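Apical membrane antigen AMA1 (Toxoplasma gondii ME49, PDB 4YIV) takes part in host-cell invasion as a microneme protein of the moving junction, here as an engineered ectodomain fragment lacking the domain II loop. Local coordinates at residues Q231-G235 with Y236-V240; W241-G244 with R245-Y249. All coordinates share one frame; numbering follows the deposited sequence.

Contact 1: Q231-G235 with Y236-V240; sequences QALRG and YRFGV
Leu-233 and Tyr-236 meet round a corner of the chain, where it leaves one sheet for another at a glycine. Gly-235 sits at the bend with a positive phi of 85°, and its carbonyl lies over one face of the Tyr-236 ring, its O 3.2 Å from Tyr-236 CG. Leu-233 lines the inside of the corner. Its CG is anti to the backbone N (chi1 172°), which turns the methyl CD2 toward the following strand. There Leu-233 CD2 lies 4.0 Å from Tyr-236 CB. The same methyl approaches Phe-238 more loosely, with CE1 of that ring 4.3 Å from Leu-233 CD2. Leu-323 of strand 322-326 touches all three of these side chains, and Phe-27 packs edge-to-face with Phe-238, so this side is apolar and mostly buried. The outer side is different: Arg-234 is exposed, its CB directed away from the following strand, and a long, weak ion pair links it to Glu-340. The Tyr-236 hydroxyl is hydrogen-bonded to Ile-393 O. With van der Waals contact alone joining the side chains across the bend, the chemistry implies a corner shaped by backbone conformation and apolar burial, its polar ties being made to neighbouring strands and loops.

Contact 2: W241-G244 with R245-Y249; sequences WKKG and RCLDY
A chi1 of -168° points the Trp-241 indole away from its own backbone N and across the hairpin, where it lies against the backbone of Arg-245. One ring face receives the peptide: Trp-241 CE3 is 3.3 Å from Arg-245 C, and Gly-244 C lies over the same ring toward its rim. The Cys-246 side chain leaves from this side of the hairpin; its CB packs 4.0 Å from Trp-241 CE3, while SG continues into the disulfide with Cys-322 of strand 322-326.

The other face carries Lys-242, Arg-245 and Leu-247. In Arg-245 a chi1 near 60° sets the outstretched chain beside Leu-247, so that the two side chains overlap at the guanidinium. Leu-247 CD2 sits over the centre of that group, 3.2 Å above its plane, an apolar cover that leaves the rim to polar partners: Glu-251 and Asp-377 form salt bridges and Ser-397 a hydrogen bond. These two carboxylates probably offset the positive charge of this buried residue. Lys-242 crosses Leu-247 at about a right angle, its bent chain bringing CE 4.0 Å from Leu-247 CD1.

Two backbone hydrogen bonds, Lys-242 N to Arg-245 O at 2.9 Å and Arg-245 N to Lys-242 O at 3.1 Å, close the turn. Lys-243 and Gly-244 occupy the exposed corner, both with positive phi. The whole is a two-residue β-hairpin closed by a type I' turn, the classic connection between adjacent antiparallel strands, here pinned to a third strand by a disulfide.

Contact 1 comes first along the chain and contact 2 follows directly in one continuous run, their centres about 14 Å apart. Strand 236-242 belongs to both: it leaves the corner of contact 1 and enters the hairpin of contact 2, forming the middle of a three-stranded antiparallel sheet between 245-248 and 322-326. The strand before the corner, 233-234, instead edges a separate five-stranded sheet. The contacts also touch directly, through a probable hydrogen bond from Val-240 N to Leu-247 O and packing of Phe-238 against Tyr-249. Within the AMA1 family region of this ectodomain, contact 1 thus passes the chain from one sheet to the other, and contact 2 turns it back within the second.

Contact 1: Q231-G235 with Y236-V240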
# COMPACT_ATOMS: atom_id res chain seq x y z
N GLN A 231 7.12 -4.03 4.80
CA GLN A 231 8.07 -4.85 4.05
C GLN A 231 7.61 -6.29 3.77
O GLN A 231 6.79 -6.86 4.50
CB GLN A 231 9.40 -4.91 4.80
CG GLN A 231 10.40 -3.82 4.39
CD GLN A 231 9.86 -2.42 4.59
OE1 GLN A 231 9.51 -1.71 3.64
NE2 GLN A 231 9.76 -2.03 5.84
N ALA A 232 8.12 -6.84 2.69
CA ALA A 232 8.00 -8.28 2.40
C ALA A 232 8.58 -9.11 3.57
O ALA A 232 9.44 -8.64 4.33
CB ALA A 232 8.71 -8.60 1.12
N LEU A 233 8.08 -10.32 3.73
CA LEU A 233 8.53 -11.19 4.81
C LEU A 233 9.19 -12.42 4.23
O LEU A 233 8.54 -13.31 3.67
CB LEU A 233 7.34 -11.58 5.71
CG LEU A 233 7.58 -12.64 6.80
CD1 LEU A 233 8.48 -12.09 7.88
CD2 LEU A 233 6.28 -13.10 7.43
N ARG A 234 10.51 -12.48 4.37
CA ARG A 234 11.31 -13.52 3.75
C ARG A 234 11.29 -14.76 4.62
O ARG A 234 11.35 -14.65 5.84
CB ARG A 234 12.76 -13.04 3.56
CG ARG A 234 13.65 -14.01 2.81
CD ARG A 234 14.98 -13.39 2.42
NE ARG A 234 15.72 -12.93 3.59
CZ ARG A 234 16.68 -13.62 4.21
NH1 ARG A 234 17.05 -14.82 3.78
NH2 ARG A 234 17.27 -13.10 5.28
N GLY A 235 11.19 -15.94 3.99
CA GLY A 235 11.39 -17.21 4.68
C GLY A 235 10.19 -17.80 5.39
O GLY A 235 10.30 -18.75 6.17
N TYR A 236 9.01 -17.25 5.11
CA TYR A 236 7.79 -17.73 5.75
C TYR A 236 6.63 -17.62 4.75
O TYR A 236 6.64 -16.69 3.93
CB TYR A 236 7.46 -16.93 7.00
CG TYR A 236 8.41 -17.12 8.17
CD1 TYR A 236 8.20 -18.11 9.13
CD2 TYR A 236 9.50 -16.27 8.34
CE1 TYR A 236 9.08 -18.26 10.22
CE2 TYR A 236 10.37 -16.41 9.41
CZ TYR A 236 10.16 -17.41 10.34
OH TYR A 236 11.04 -17.53 11.40
N ARG A 237 5.71 -18.58 4.82
CA ARG A 237 4.40 -18.53 4.13
C ARG A 237 3.32 -18.08 5.09
O ARG A 237 3.23 -18.59 6.21
CB ARG A 237 4.00 -19.89 3.59
CG ARG A 237 4.96 -20.50 2.65
CD ARG A 237 4.44 -21.89 2.23
NE ARG A 237 5.34 -22.55 1.28
CZ ARG A 237 5.03 -23.64 0.60
NH1 ARG A 237 5.91 -24.15 -0.23
NH2 ARG A 237 3.82 -24.18 0.72
N PHE A 238 2.50 -17.14 4.64
CA PHE A 238 1.33 -16.74 5.40
C PHE A 238 0.44 -17.97 5.57
O PHE A 238 0.38 -18.82 4.68
CB PHE A 238 0.54 -15.64 4.68
CG PHE A 238 1.13 -14.27 4.76
CD1 PHE A 238 1.82 -13.84 5.89
CD2 PHE A 238 0.97 -13.38 3.70
CE1 PHE A 238 2.32 -12.55 5.95
CE2 PHE A 238 1.48 -12.08 3.76
CZ PHE A 238 2.15 -11.67 4.88
N GLY A 239 -0.25 -18.04 6.69
CA GLY A 239 -1.17 -19.13 6.95
C GLY A 239 -2.25 -18.78 7.94
O GLY A 239 -2.26 -17.70 8.53
N VAL A 240 -3.17 -19.73 8.12
CA VAL A 240 -4.28 -19.58 9.06
C VAL A 240 -4.33 -20.78 10.02
O VAL A 240 -4.17 -21.93 9.61
CB VAL A 240 -5.63 -19.47 8.34
CG1 VAL A 240 -5.62 -18.26 7.40
CG2 VAL A 240 -5.90 -20.73 7.55

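Contact 2: W241-G244 with R245-Y249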
# COMPACT_ATOMS: atom_id res chain seq x y z
N TRP A 241 -4.58 -20.49 11.29
CA TRP A 241 -4.60 -21.53 12.31
C TRP A 241 -5.91 -22.30 12.24
O TRP A 241 -6.98 -21.74 12.49
CB TRP A 241 -4.40 -20.93 13.70
CG TRP A 241 -4.13 -21.97 14.77
CD1 TRP A 241 -5.00 -22.40 15.75
CD2 TRP A 241 -2.92 -22.71 14.95
NE1 TRP A 241 -4.39 -23.36 16.52
CE2 TRP A 241 -3.12 -23.57 16.05
CE3 TRP A 241 -1.68 -22.74 14.29
CZ2 TRP A 241 -2.13 -24.44 16.51
CZ3 TRP A 241 -0.70 -23.60 14.75
CH2 TRP A 241 -0.93 -24.44 15.85
N LYS A 242 -5.83 -23.58 11.87
CA LYS A 242 -7.01 -24.43 11.76
C LYS A 242 -6.70 -25.87 12.18
O LYS A 242 -5.64 -26.41 11.83
CB LYS A 242 -7.54 -24.40 10.32
CG LYS A 242 -8.57 -23.28 10.06
CD LYS A 242 -8.86 -23.06 8.56
CE LYS A 242 -9.16 -24.36 7.79
NZ LYS A 242 -10.36 -25.12 8.26
N LYS A 243 -7.62 -26.47 12.94
CA LYS A 243 -7.45 -27.85 13.40
C LYS A 243 -6.10 -28.04 14.10
O LYS A 243 -5.32 -28.93 13.75
CB LYS A 243 -7.58 -28.82 12.23
CG LYS A 243 -8.93 -28.75 11.51
CD LYS A 243 -8.93 -29.54 10.18
CE LYS A 243 -8.19 -28.79 9.05
NZ LYS A 243 -7.93 -29.63 7.83
N GLY A 244 -5.83 -27.16 15.05
CA GLY A 244 -4.61 -27.21 15.82
C GLY A 244 -3.31 -27.16 15.05
O GLY A 244 -2.28 -27.61 15.57
N ARG A 245 -3.30 -26.62 13.83
CA ARG A 245 -2.02 -26.39 13.16
C ARG A 245 -2.08 -25.20 12.19
O ARG A 245 -3.14 -24.61 11.98
CB ARG A 245 -1.56 -27.65 12.43
CG ARG A 245 -2.48 -28.17 11.37
CD ARG A 245 -1.86 -29.39 10.70
NE ARG A 245 -2.62 -29.82 9.52
CZ ARG A 245 -2.26 -29.62 8.25
NH1 ARG A 245 -1.11 -29.01 7.96
NH2 ARG A 245 -3.03 -30.04 7.27
N CYS A 246 -0.94 -24.85 11.62
CA CYS A 246 -0.90 -23.69 10.73
C CYS A 246 -1.00 -24.18 9.31
O CYS A 246 -0.12 -24.90 8.82
CB CYS A 246 0.37 -22.84 10.91
SG CYS A 246 0.29 -21.31 9.90
N LEU A 247 -2.09 -23.80 8.64
CA LEU A 247 -2.26 -24.14 7.23
C LEU A 247 -1.84 -22.95 6.37
O LEU A 247 -2.47 -21.88 6.42
CB LEU A 247 -3.71 -24.50 6.91
CG LEU A 247 -4.46 -25.54 7.75
CD1 LEU A 247 -5.61 -26.08 6.95
CD2 LEU A 247 -3.57 -26.66 8.15
N ASP A 248 -0.80 -23.12 5.58
CA ASP A 248 -0.44 -22.05 4.67
C ASP A 248 -1.49 -22.03 3.58
O ASP A 248 -2.26 -22.98 3.44
CB ASP A 248 0.96 -22.19 4.09
CG ASP A 248 1.10 -23.35 3.11
OD1 ASP A 248 0.59 -23.27 1.97
OD2 ASP A 248 1.82 -24.32 3.45
N TYR A 249 -1.51 -20.96 2.79
CA TYR A 249 -2.60 -20.74 1.87
C TYR A 249 -2.79 -21.87 0.84
O TYR A 249 -3.90 -22.06 0.34
CB TYR A 249 -2.40 -19.43 1.13
CG TYR A 249 -2.51 -18.17 1.95
CD1 TYR A 249 -3.24 -18.11 3.14
CD2 TYR A 249 -1.90 -17.00 1.50
CE1 TYR A 249 -3.33 -16.96 3.85
CE2 TYR A 249 -2.00 -15.84 2.20
CZ TYR A 249 -2.70 -15.82 3.37
OH TYR A 249 -2.78 -14.62 4.03